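Local coordinates for guanine deaminase (PDB 6OHC) that catalyses the zinc-dependent hydrolytic deamination of guanine to xanthine and ammonia in purine degradation, at the interface of chains A and B. Coordinates in Å, arbitrary orientation; residue numbers count along the deposited sequence, not the author numbering. Chains: chain A/B, Guanine deaminase.

The interface of chains A and B. Residues chain A 342, 345, 348-349; chain B 303-304, 342, 345.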
loop_
_atom_site.group_PDB
_atom_site.type_symbol
_atom_site.label_atom_id
_atom_site.label_comp_id
_atom_site.label_asym_id
_atom_site.label_seq_id
_atom_site.Cartn_x
_atom_site.Cartn_y
_atom_site.Cartn_z
ATOM N N GLU A 342 6.485 2.104 -0.495
ATOM C CA GLU A 342 6.147 2.802 -1.749
ATOM C C GLU A 342 7.458 3.248 -2.397
ATOM O O GLU A 342 7.546 3.248 -3.650
ATOM C CB GLU A 342 5.211 3.994 -1.491
ATOM C CG GLU A 342 3.867 3.572 -0.940
ATOM C CD GLU A 342 3.116 2.547 -1.783
ATOM O OE1 GLU A 342 2.975 2.794 -2.997
ATOM O OE2 GLU A 342 2.670 1.528 -1.235
ATOM N N LYS A 345 8.830 0.554 -4.408
ATOM C CA LYS A 345 8.057 0.404 -5.657
ATOM C C LYS A 345 8.505 1.470 -6.646
ATOM O O LYS A 345 8.803 1.119 -7.789
ATOM C CB LYS A 345 6.559 0.362 -5.351
ATOM C CG LYS A 345 6.114 -0.965 -4.769
ATOM C CD LYS A 345 4.641 -1.099 -4.497
ATOM C CE LYS A 345 4.222 -0.255 -3.323
ATOM N NZ LYS A 345 2.861 -0.598 -2.848
ATOM N N GLN A 348 11.965 0.438 -7.798
ATOM C CA GLN A 348 12.050 -0.772 -8.658
ATOM C C GLN A 348 11.709 -0.385 -10.103
ATOM O O GLN A 348 12.256 -0.999 -11.024
ATOM C CB GLN A 348 11.076 -1.863 -8.218
ATOM C CG GLN A 348 11.494 -2.581 -6.943
ATOM C CD GLN A 348 12.489 -3.682 -7.210
ATOM O OE1 GLN A 348 12.557 -4.224 -8.308
ATOM N NE2 GLN A 348 13.311 -3.949 -6.219
ATOM N N LEU A 349 10.830 0.595 -10.306
ATOM C CA LEU A 349 10.419 1.033 -11.656
ATOM C C LEU A 349 11.610 1.738 -12.311
ATOM O O LEU A 349 11.554 1.969 -13.524
ATOM C CB LEU A 349 9.220 1.987 -11.568
ATOM C CG LEU A 349 7.850 1.373 -11.283
ATOM C CD1 LEU A 349 6.835 2.477 -11.079
ATOM C CD2 LEU A 349 7.409 0.448 -12.399
ATOM N N LEU B 303 4.604 -3.876 -9.568
ATOM C CA LEU B 303 5.400 -2.768 -8.998
ATOM C C LEU B 303 6.572 -3.357 -8.209
ATOM O O LEU B 303 7.688 -2.805 -8.265
ATOM C CB LEU B 303 4.541 -1.872 -8.106
ATOM C CG LEU B 303 3.557 -0.928 -8.780
ATOM C CD1 LEU B 303 2.797 -0.132 -7.752
ATOM C CD2 LEU B 303 4.259 0.008 -9.751
ATOM N N TYR B 304 6.340 -4.416 -7.461
ATOM C CA TYR B 304 7.379 -4.973 -6.555
ATOM C C TYR B 304 8.550 -5.548 -7.383
ATOM O O TYR B 304 9.720 -5.469 -6.922
ATOM C CB TYR B 304 6.803 -6.042 -5.629
ATOM C CG TYR B 304 6.280 -5.504 -4.325
ATOM C CD1 TYR B 304 7.050 -4.804 -3.406
ATOM C CD2 TYR B 304 4.965 -5.768 -4.000
ATOM C CE1 TYR B 304 6.520 -4.412 -2.186
ATOM C CE2 TYR B 304 4.415 -5.350 -2.803
ATOM C CZ TYR B 304 5.190 -4.682 -1.886
ATOM O OH TYR B 304 4.491 -4.367 -0.749
ATOM N N GLU B 342 -3.417 -0.126 -5.555
ATOM C CA GLU B 342 -2.147 -0.211 -6.332
ATOM C C GLU B 342 -2.477 0.015 -7.808
ATOM O O GLU B 342 -1.671 0.638 -8.525
ATOM C CB GLU B 342 -1.451 -1.556 -6.136
ATOM C CG GLU B 342 -1.060 -1.828 -4.695
ATOM C CD GLU B 342 -0.079 -0.805 -4.164
ATOM O OE1 GLU B 342 0.918 -0.576 -4.842
ATOM O OE2 GLU B 342 -0.327 -0.266 -3.087
ATOM N N LYS B 345 -2.627 3.596 -8.561
ATOM C CA LYS B 345 -1.254 4.180 -8.603
ATOM C C LYS B 345 -0.627 3.823 -9.958
ATOM O O LYS B 345 -0.095 4.705 -10.622
ATOM C CB LYS B 345 -0.443 3.699 -7.385
ATOM C CG LYS B 345 -0.846 4.391 -6.085
ATOM C CD LYS B 345 -0.094 4.040 -4.812
ATOM C CE LYS B 345 -0.063 2.568 -4.512
ATOM N NZ LYS B 345 0.283 2.332 -3.096
#
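B:Leu303 lies against the aliphatic stem of A:Lys345 on one flank and A:Leu349 on another, forming the apolar centre of a patch between helix 299-304 of chain B and the end of helix 336-348 of chain A in this amidohydrolase-family enzyme, part of a two-fold symmetric interface that may be that of a dimer. Its CB meets the CD methylene of A:Lys345 at 3.7 Å, and its CD1 methyl also rests beside that methylene. The other methyl, CD2, reaches CD1 of A:Leu349 at 3.8 Å, the two leucines meeting obliquely by their branch ends. Alongside, the CG methylene of A:Lys345 stands 4.2 Å above the ring plane of B:Tyr304, displaced toward the rim at CD1. At the flank, the side chain of A:Gln348 passes over the backbone carbonyls of B:Leu303 and B:Tyr304: its CB lies by O of B:Leu303, while CG and the amide carbon CD, the latter at 3.3 Å, lie by O of B:Tyr304, all in van der Waals contact. Beyond the stem, A:Lys345 bends at chi3 (-71°) and delivers its ammonium to a ring of four charges built by helices 336-348 of both chains. There NZ of A:Lys345 gives a salt-bridging hydrogen bond of 2.8 Å to the carboxylate OE1 of B:Glu342, arriving 44° out of the carboxylate plane. It also bonds OE2 of A:Glu342, one helical turn back in its own chain, on the syn side but tilted out of the carboxylate plane. The counterpart NZ of B:Lys345 lies 2.7 Å from OE1 of A:Glu342, well above that carboxylate's plane, and also bonds OE2 of B:Glu342, again from above the plane. A longer hydrogen bond of 3.1 Å joins NZ of B:Lys345 to OE2 of A:Glu342. The two carboxylates face tip to tip, their planes turned 47° apart, with OE2 of A:Glu342 4.0 Å from OE2 of B:Glu342; the flanking ammonium groups probably offset their repulsion.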